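Local coordinates for protein oxidized polyvinyl alcohol hydrolase (Sphingopyxis, PDB 3WLA) that hydrolyses beta-diketones such as 4,6-nonanedione and cleaves oxidized polyvinyl alcohol in the second step of polyvinyl alcohol degradation, at residues 28-34 with 133-137; 9-13 with 142-147; 235-239 with 331-335. All coordinates share one frame; numbering follows the deposited sequence.

Contact 1 of 3, residues 28-34 with 133-137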
loop_
_atom_site.group_PDB
_atom_site.type_symbol
_atom_site.label_atom_id
_atom_site.label_comp_id
_atom_site.label_asym_id
_atom_site.label_seq_id
_atom_site.Cartn_x
_atom_site.Cartn_y
_atom_site.Cartn_z
ATOM N N SER A 28 -12.348 -14.494 -7.265
ATOM C CA SER A 28 -12.306 -13.863 -5.956
ATOM C C SER A 28 -13.525 -12.972 -5.756
ATOM O O SER A 28 -13.714 -11.999 -6.469
ATOM C CB SER A 28 -10.975 -13.073 -5.805
ATOM O OG SER A 28 -10.760 -12.665 -4.457
ATOM N N ASP A 29 -14.349 -13.329 -4.774
ATOM C CA ASP A 29 -15.583 -12.602 -4.483
ATOM C C ASP A 29 -16.426 -12.510 -5.751
ATOM O O ASP A 29 -17.128 -11.530 -5.965
ATOM C CB ASP A 29 -15.301 -11.192 -3.921
ATOM C CG ASP A 29 -15.092 -11.217 -2.436
ATOM O OD1 ASP A 29 -16.028 -11.635 -1.736
ATOM O OD2 ASP A 29 -14.014 -10.850 -1.945
ATOM N N GLY A 30 -16.311 -13.537 -6.591
ATOM C CA GLY A 30 -17.091 -13.606 -7.805
ATOM C C GLY A 30 -16.571 -12.841 -8.975
ATOM O O GLY A 30 -17.268 -12.702 -9.982
ATOM N N LYS A 31 -15.342 -12.336 -8.890
ATOM C CA LYS A 31 -14.817 -11.603 -10.032
ATOM C C LYS A 31 -13.645 -12.383 -10.611
ATOM O O LYS A 31 -13.099 -13.256 -9.947
ATOM C CB LYS A 31 -14.355 -10.198 -9.581
ATOM C CG LYS A 31 -15.491 -9.296 -9.046
ATOM C CD LYS A 31 -14.949 -8.066 -8.295
ATOM C CE LYS A 31 -16.058 -7.042 -8.180
ATOM N NZ LYS A 31 -15.866 -6.210 -7.025
ATOM N N LYS A 32 -13.259 -12.064 -11.839
ATOM C CA LYS A 32 -12.104 -12.693 -12.459
ATOM C C LYS A 32 -10.909 -11.733 -12.280
ATOM O O LYS A 32 -10.857 -10.666 -12.886
ATOM C CB LYS A 32 -12.382 -12.964 -13.939
ATOM C CG LYS A 32 -13.449 -14.115 -14.144
ATOM C CD LYS A 32 -13.718 -14.394 -15.621
ATOM C CE LYS A 32 -14.997 -15.228 -15.818
ATOM N NZ LYS A 32 -15.644 -15.030 -17.187
ATOM N N ARG A 33 -9.937 -12.139 -11.474
ATOM C CA ARG A 33 -8.796 -11.254 -11.186
ATOM C C ARG A 33 -7.497 -11.753 -11.813
ATOM O O ARG A 33 -7.366 -12.931 -12.188
ATOM C CB ARG A 33 -8.649 -11.101 -9.674
ATOM C CG ARG A 33 -9.909 -10.595 -8.936
ATOM C CD ARG A 33 -10.381 -9.211 -9.461
ATOM N NE ARG A 33 -9.342 -8.171 -9.286
ATOM C CZ ARG A 33 -9.219 -7.426 -8.177
ATOM N NH1 ARG A 33 -10.032 -7.588 -7.136
ATOM N NH2 ARG A 33 -8.307 -6.474 -8.132
ATOM N N ALA A 34 -6.554 -10.830 -11.955
ATOM C CA ALA A 34 -5.284 -11.115 -12.589
ATOM C C ALA A 34 -4.110 -10.568 -11.760
ATOM O O ALA A 34 -4.279 -9.612 -10.970
ATOM C CB ALA A 34 -5.278 -10.501 -14.004
ATOM N N ASP A 133 -13.500 -6.086 -1.477
ATOM C CA ASP A 133 -12.998 -7.119 -2.368
ATOM C C ASP A 133 -11.500 -7.104 -2.638
ATOM O O ASP A 133 -10.874 -8.156 -2.835
ATOM C CB ASP A 133 -13.714 -7.054 -3.718
ATOM C CG ASP A 133 -15.115 -7.612 -3.658
ATOM O OD1 ASP A 133 -15.475 -8.216 -2.611
ATOM O OD2 ASP A 133 -15.819 -7.465 -4.665
ATOM N N ASP A 134 -10.906 -5.906 -2.689
ATOM C CA ASP A 134 -9.473 -5.883 -2.965
ATOM C C ASP A 134 -8.643 -6.363 -1.789
ATOM O O ASP A 134 -7.640 -7.059 -1.959
ATOM C CB ASP A 134 -9.025 -4.492 -3.425
ATOM C CG ASP A 134 -9.403 -4.221 -4.865
ATOM O OD1 ASP A 134 -9.496 -5.188 -5.649
ATOM O OD2 ASP A 134 -9.587 -3.044 -5.240
ATOM N N VAL A 135 -9.037 -6.014 -0.580
ATOM C CA VAL A 135 -8.251 -6.514 0.540
ATOM C C VAL A 135 -8.256 -8.058 0.540
ATOM O O VAL A 135 -7.244 -8.684 0.826
ATOM C CB VAL A 135 -8.799 -6.017 1.899
ATOM C CG1 VAL A 135 -8.094 -6.772 3.055
ATOM C CG2 VAL A 135 -8.552 -4.508 2.068
ATOM N N ARG A 136 -9.396 -8.665 0.187
ATOM C CA ARG A 136 -9.514 -10.124 0.207
ATOM C C ARG A 136 -8.757 -10.776 -0.938
ATOM O O ARG A 136 -8.156 -11.841 -0.775
ATOM C CB ARG A 136 -10.992 -10.537 0.194
ATOM C CG ARG A 136 -11.638 -10.396 1.604
ATOM C CD ARG A 136 -13.124 -10.747 1.625
ATOM N NE ARG A 136 -13.961 -9.930 0.741
ATOM C CZ ARG A 136 -14.704 -8.907 1.167
ATOM N NH1 ARG A 136 -14.714 -8.558 2.467
ATOM N NH2 ARG A 136 -15.452 -8.248 0.293
ATOM N N PHE A 137 -8.802 -10.126 -2.090
ATOM C CA PHE A 137 -8.090 -10.614 -3.249
ATOM C C PHE A 137 -6.588 -10.687 -2.977
ATOM O O PHE A 137 -5.944 -11.757 -3.211
ATOM C CB PHE A 137 -8.331 -9.708 -4.446
ATOM C CG PHE A 137 -7.435 -10.024 -5.616
ATOM C CD1 PHE A 137 -7.316 -11.347 -6.075
ATOM C CD2 PHE A 137 -6.715 -9.008 -6.281
ATOM C CE1 PHE A 137 -6.507 -11.674 -7.174
ATOM C CE2 PHE A 137 -5.901 -9.327 -7.391
ATOM C CZ PHE A 137 -5.798 -10.665 -7.833
HETATM O O HOH W 1 -11.886 -10.336 -3.648
#
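Lys31 and Asp29 reach from the hairpin turn to Asp133 and Arg136 on the first turn of helix 133-145 in a four-residue salt-bridge network. Lys31 NZ lies 2.7 Å from Asp133 OD2 and uses that oxygen's anti lone pair. Arg136 NE donates almost straight to Asp29 OD2 (2.8 Å, 170°), while its NH2 takes Asp133 OD1 at 2.9 Å, both acceptors at the guanidinium edge. This shared arginine probably offsets the closeness of two carboxylates, whose Asp29 OD2 and Asp133 OD1 are 3.1 Å apart. A water accepts from Ser28 OG and donates to Asp29 OD2.

Deeper in, Arg33 bends at chi2 and chi3 (-59° and -60°), which turns one face of its guanidinium to Phe137 CD2, the two planes inclined. Arg33 CB sits over the phenyl face, 3.7 Å from the centroid, a CH-pi contact, and both NH1 and NH2 hold the single atom Asp134 OD1. In the second shell, Asn115 N binds Asp134 OD2, Asp130 pairs with Arg136 NH1, and Val86 O receives Arg33 NH2. The type I' turn from Ser28 to Lys31 makes a two-residue beta-hairpin of edge strand 21-28 and its neighbour 31-38, joined to a flanking helix of the alpha/beta-hydrolase fold.

Contact 2 of 3, residues 9-13 with 142-147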
loop_
_atom_site.group_PDB
_atom_site.type_symbol
_atom_site.label_atom_id
_atom_site.label_comp_id
_atom_site.label_asym_id
_atom_site.label_seq_id
_atom_site.Cartn_x
_atom_site.Cartn_y
_atom_site.Cartn_z
ATOM N N GLU A 9 -1.484 -22.819 5.453
ATOM C CA GLU A 9 -1.600 -21.390 5.152
ATOM C C GLU A 9 -1.794 -21.195 3.653
ATOM O O GLU A 9 -2.334 -20.165 3.214
ATOM C CB GLU A 9 -0.347 -20.629 5.619
ATOM C CG GLU A 9 -0.134 -20.587 7.122
ATOM C CD GLU A 9 -1.015 -19.572 7.862
ATOM O OE1 GLU A 9 -1.970 -19.001 7.292
ATOM O OE2 GLU A 9 -0.756 -19.349 9.060
ATOM N N TRP A 10 -1.416 -22.215 2.881
ATOM C CA TRP A 10 -1.455 -22.129 1.433
ATOM C C TRP A 10 -2.542 -22.922 0.717
ATOM O O TRP A 10 -2.724 -24.106 0.975
ATOM C CB TRP A 10 -0.075 -22.512 0.903
ATOM C CG TRP A 10 0.989 -21.984 1.810
ATOM C CD1 TRP A 10 1.667 -22.681 2.779
ATOM C CD2 TRP A 10 1.383 -20.607 1.961
ATOM N NE1 TRP A 10 2.450 -21.818 3.541
ATOM C CE2 TRP A 10 2.292 -20.541 3.057
ATOM C CE3 TRP A 10 1.048 -19.415 1.287
ATOM C CZ2 TRP A 10 2.867 -19.327 3.492
ATOM C CZ3 TRP A 10 1.624 -18.199 1.730
ATOM C CH2 TRP A 10 2.515 -18.171 2.817
ATOM N N ALA A 11 -3.272 -22.260 -0.177
ATOM C CA ALA A 11 -4.348 -22.904 -0.928
ATOM C C ALA A 11 -4.764 -22.065 -2.133
ATOM O O ALA A 11 -4.585 -20.840 -2.148
ATOM C CB ALA A 11 -5.560 -23.146 -0.019
ATOM N N CYS A 12 -5.308 -22.733 -3.146
ATOM C CA CYS A 12 -5.767 -22.038 -4.351
ATOM C C CYS A 12 -7.246 -22.255 -4.529
ATOM O O CYS A 12 -7.803 -23.179 -3.957
ATOM C CB CYS A 12 -5.013 -22.518 -5.616
ATOM S SG CYS A 12 -3.300 -21.861 -5.760
ATOM N N PRO A 13 -7.929 -21.353 -5.253
ATOM C CA PRO A 13 -9.357 -21.609 -5.422
ATOM C C PRO A 13 -9.515 -22.752 -6.434
ATOM O O PRO A 13 -8.632 -22.972 -7.295
ATOM C CB PRO A 13 -9.885 -20.276 -5.948
ATOM C CG PRO A 13 -8.679 -19.652 -6.586
ATOM C CD PRO A 13 -7.613 -19.961 -5.591
ATOM N N VAL A 142 -1.777 -14.116 -2.596
ATOM C CA VAL A 142 -0.524 -14.529 -1.998
ATOM C C VAL A 142 -0.693 -15.939 -1.467
ATOM O O VAL A 142 0.155 -16.784 -1.746
ATOM C CB VAL A 142 -0.079 -13.584 -0.874
ATOM C CG1 VAL A 142 1.175 -14.143 -0.199
ATOM C CG2 VAL A 142 0.242 -12.178 -1.476
ATOM N N ARG A 143 -1.767 -16.207 -0.722
ATOM C CA ARG A 143 -1.974 -17.581 -0.225
ATOM C C ARG A 143 -1.925 -18.617 -1.360
ATOM O O ARG A 143 -1.414 -19.722 -1.168
ATOM C CB ARG A 143 -3.298 -17.697 0.523
ATOM C CG ARG A 143 -3.233 -17.262 1.958
ATOM C CD ARG A 143 -4.569 -17.522 2.617
ATOM N NE ARG A 143 -4.650 -16.804 3.888
ATOM C CZ ARG A 143 -3.972 -17.124 4.987
ATOM N NH1 ARG A 143 -3.153 -18.169 4.997
ATOM N NH2 ARG A 143 -4.101 -16.373 6.068
ATOM N N CYS A 144 -2.411 -18.268 -2.545
ATOM C CA CYS A 144 -2.396 -19.204 -3.665
ATOM C C CYS A 144 -1.003 -19.394 -4.269
ATOM O O CYS A 144 -0.596 -20.523 -4.530
ATOM C CB CYS A 144 -3.385 -18.779 -4.766
ATOM S SG CYS A 144 -3.369 -19.816 -6.297
ATOM N N VAL A 145 -0.254 -18.313 -4.479
ATOM C CA VAL A 145 1.088 -18.464 -5.046
ATOM C C VAL A 145 1.902 -19.385 -4.129
ATOM O O VAL A 145 2.721 -20.197 -4.594
ATOM C CB VAL A 145 1.789 -17.081 -5.174
ATOM C CG1 VAL A 145 3.239 -17.254 -5.590
ATOM C CG2 VAL A 145 1.082 -16.237 -6.212
ATOM N N GLY A 146 1.655 -19.246 -2.829
ATOM C CA GLY A 146 2.330 -20.039 -1.816
ATOM C C GLY A 146 2.139 -21.564 -1.946
ATOM O O GLY A 146 2.736 -22.323 -1.178
ATOM N N THR A 147 1.321 -22.026 -2.895
ATOM C CA THR A 147 1.148 -23.476 -3.047
ATOM C C THR A 147 2.138 -24.002 -4.082
ATOM O O THR A 147 2.377 -25.198 -4.150
ATOM C CB THR A 147 -0.278 -23.886 -3.520
ATOM O OG1 THR A 147 -0.527 -23.331 -4.819
ATOM C CG2 THR A 147 -1.347 -23.434 -2.530
HETATM O O HOH W 2 -2.960 -17.207 8.865
#
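Across Ala11 and Arg143 the backbones join by one bond, Ala11 N to Arg143 O (3.3 Å), with the donor well above the carbonyl plane. A disulfide, Cys12 to Cys144, ties the irregular N-terminal segment 9-13 to the last turn of helix 133-145, on the surface of the alpha/beta-hydrolase domain. The SG atoms of Cys12 and Cys144 are 2.1 Å apart with a chi3 of 91°, close to the relaxed right angle of a disulfide. Cys144 puts its SG anti to its own backbone N (chi1 176°), and this swings the sulfur out to the passing loop. Beside the disulfide, Ala11 O approaches Cys144 CA in a CA-H...O contact of 3.1 Å.

At the other end of the segment, Arg143 runs extended from CG to NE and brings NH1 to two oxygens of Glu9. Glu9 O is met in its carbonyl plane, on a lone pair. Arg143 NH1 also forms a salt bridge with Glu9 OE1 (2.7 Å), using that oxygen's anti lone pair. Carboxylate and guanidinium lie nearly coplanar, 12° apart, and a water bridges OE1 to Arg143 NH2. Glu139 pairs with NE, so the guanidinium is held from within the helix as well, which should restrict its rotation.

Between these two ends lies Trp10. Its indole edge meets Arg143 O, and its CE3 reaches Gly146 CA at 3.4 Å, where the lack of a side chain lets the ring come close. Thr147 CG2 fits against the backbone of Trp10 and Ala11, while Thr147 OG1 turns back to donate to Cys144 O at 2.8 Å, nearly along the carbonyl direction; that oxygen also accepts from Thr147 N.

Contact 3 of 3, residues 235-239 with 331-335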
loop_
_atom_site.group_PDB
_atom_site.type_symbol
_atom_site.label_atom_id
_atom_site.label_comp_id
_atom_site.label_asym_id
_atom_site.label_seq_id
_atom_site.Cartn_x
_atom_site.Cartn_y
_atom_site.Cartn_z
ATOM N N ILE A 235 6.630 1.233 6.486
ATOM C CA ILE A 235 7.478 2.317 6.010
ATOM C C ILE A 235 6.604 3.246 5.183
ATOM O O ILE A 235 6.177 2.879 4.083
ATOM C CB ILE A 235 8.643 1.790 5.138
ATOM C CG1 ILE A 235 9.551 0.880 5.977
ATOM C CG2 ILE A 235 9.413 2.942 4.551
ATOM C CD1 ILE A 235 10.576 0.166 5.205
ATOM N N THR A 236 6.321 4.442 5.696
ATOM C CA THR A 236 5.476 5.409 4.970
ATOM C C THR A 236 6.436 6.302 4.221
ATOM O O THR A 236 7.438 6.745 4.794
ATOM C CB THR A 236 4.628 6.282 5.929
ATOM O OG1 THR A 236 3.655 5.468 6.564
ATOM C CG2 THR A 236 3.873 7.359 5.146
ATOM N N VAL A 237 6.163 6.556 2.935
ATOM C CA VAL A 237 7.062 7.398 2.171
ATOM C C VAL A 237 6.300 8.637 1.657
ATOM O O VAL A 237 5.209 8.515 1.088
ATOM C CB VAL A 237 7.695 6.613 0.983
ATOM C CG1 VAL A 237 8.511 7.522 0.131
ATOM C CG2 VAL A 237 8.544 5.446 1.481
ATOM N N TRP A 238 6.872 9.830 1.898
ATOM C CA TRP A 238 6.335 11.099 1.443
ATOM C C TRP A 238 7.334 11.648 0.417
ATOM O O TRP A 238 8.560 11.611 0.657
ATOM C CB TRP A 238 6.256 12.087 2.609
ATOM C CG TRP A 238 5.874 13.474 2.230
ATOM C CD1 TRP A 238 4.716 13.879 1.613
ATOM C CD2 TRP A 238 6.561 14.677 2.623
ATOM N NE1 TRP A 238 4.630 15.268 1.621
ATOM C CE2 TRP A 238 5.744 15.776 2.229
ATOM C CE3 TRP A 238 7.783 14.923 3.281
ATOM C CZ2 TRP A 238 6.097 17.110 2.474
ATOM C CZ3 TRP A 238 8.148 16.250 3.532
ATOM C CH2 TRP A 238 7.298 17.330 3.126
ATOM N N GLY A 239 6.845 12.197 -0.694
ATOM C CA GLY A 239 7.778 12.681 -1.734
ATOM C C GLY A 239 8.153 14.165 -1.661
ATOM O O GLY A 239 8.650 14.740 -2.645
ATOM N N PHE A 331 6.090 11.464 11.361
ATOM C CA PHE A 331 6.857 12.501 10.681
ATOM C C PHE A 331 6.970 13.758 11.597
ATOM O O PHE A 331 6.007 14.145 12.247
ATOM C CB PHE A 331 6.171 12.919 9.369
ATOM C CG PHE A 331 6.365 11.930 8.249
ATOM C CD1 PHE A 331 7.550 11.861 7.566
ATOM C CD2 PHE A 331 5.332 11.057 7.888
ATOM C CE1 PHE A 331 7.722 10.931 6.515
ATOM C CE2 PHE A 331 5.480 10.131 6.859
ATOM C CZ PHE A 331 6.685 10.061 6.158
ATOM N N THR A 332 8.146 14.377 11.612
ATOM C CA THR A 332 8.349 15.609 12.379
ATOM C C THR A 332 8.706 16.699 11.374
ATOM O O THR A 332 8.722 17.896 11.714
ATOM C CB THR A 332 9.482 15.467 13.415
ATOM O OG1 THR A 332 10.713 15.184 12.747
ATOM C CG2 THR A 332 9.167 14.331 14.385
ATOM N N ASP A 333 8.911 16.298 10.107
ATOM C CA ASP A 333 9.251 17.275 9.075
ATOM C C ASP A 333 8.132 17.817 8.165
ATOM O O ASP A 333 8.419 18.568 7.223
ATOM C CB ASP A 333 10.382 16.746 8.216
ATOM C CG ASP A 333 9.911 15.642 7.214
ATOM O OD1 ASP A 333 8.735 15.219 7.303
ATOM O OD2 ASP A 333 10.750 15.218 6.385
ATOM N N HIS A 334 6.871 17.470 8.419
ATOM C CA HIS A 334 5.764 17.956 7.601
ATOM C C HIS A 334 5.192 19.312 8.062
ATOM O O HIS A 334 4.835 20.165 7.223
ATOM C CB HIS A 334 4.630 16.927 7.569
ATOM C CG HIS A 334 4.944 15.684 6.774
ATOM N ND1 HIS A 334 6.225 15.202 6.620
ATOM C CD2 HIS A 334 4.137 14.835 6.091
ATOM C CE1 HIS A 334 6.198 14.108 5.870
ATOM N NE2 HIS A 334 4.943 13.864 5.541
ATOM N N TYR A 335 5.074 19.501 9.386
ATOM C CA TYR A 335 4.546 20.761 9.931
ATOM C C TYR A 335 5.495 21.455 10.949
ATOM O O TYR A 335 6.345 20.813 11.590
ATOM C CB TYR A 335 3.179 20.515 10.562
ATOM C CG TYR A 335 2.162 19.945 9.578
ATOM C CD1 TYR A 335 1.323 20.792 8.834
ATOM C CD2 TYR A 335 2.054 18.562 9.375
ATOM C CE1 TYR A 335 0.387 20.284 7.904
ATOM C CE2 TYR A 335 1.118 18.052 8.440
ATOM C CZ TYR A 335 0.295 18.923 7.718
ATOM O OH TYR A 335 -0.612 18.432 6.813
#
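Trp238 and His334 make the closely packed part of this contact. The imidazole lies over one face of the indole, the planes inclined by 37°. The centroids of the imidazole and of the indole's six-membered ring are 3.9 Å apart. The opposite face of the imidazole carries Phe331 CB, which leaves His334 sandwiched between tryptophan and phenylalanine. Phe331 in turn receives Thr236 CG2 at its ring edge, 3.6 Å from CE2, and Trp238 CB lies 4.1 Å from Phe331 CZ.

The other side is looser. Asp333, an exposed residue, has its OD1 4.0 Å from Trp238 CZ3, and its role is directed at the histidine: His334 ND1 donates to Asp333 OD1 at 2.6 Å, close to the imidazole plane. Asp333 holds CG between its backbone N and carbonyl carbon (chi1 75°), which turns the carboxylate back to its neighbour.

Farther out, Ser280 binds Asp333 OD2, Thr261 meets His334 NE2, and Phe331 N bonds to Ser265 OG, probably a charge-relay residue. Trp238 lies about 12 Å from Ser162, side chain to side chain, probably the nucleophile. With both imidazole nitrogens engaged, the ring's rotation is fixed. Across the two segments the chemistry is apolar and aromatic, consistent with the polar groups helping to orient the rings that pack the C-terminal tail against strand 232-238.

Contacts 1 and 2 share helix 133-145, contact 1 at its first turn and contact 2 at its last, with centres about 14 Å apart and nearest atoms about 5 Å apart. The chain between the two halves of contact 2 includes both halves of contact 1, so the helix is joined at one end to the hairpin and at the other to the N-terminal segment. Contact 3 comes later in the chain, across the molecule's centre from both, its centre about 32 Å from that of contact 1 and about 35 Å from that of contact 2. Contacts 1 and 3 reach the same mixed sheet, through strands 31-38 and 232-238. Both chain termini are thus fastened to the one alpha/beta-hydrolase domain.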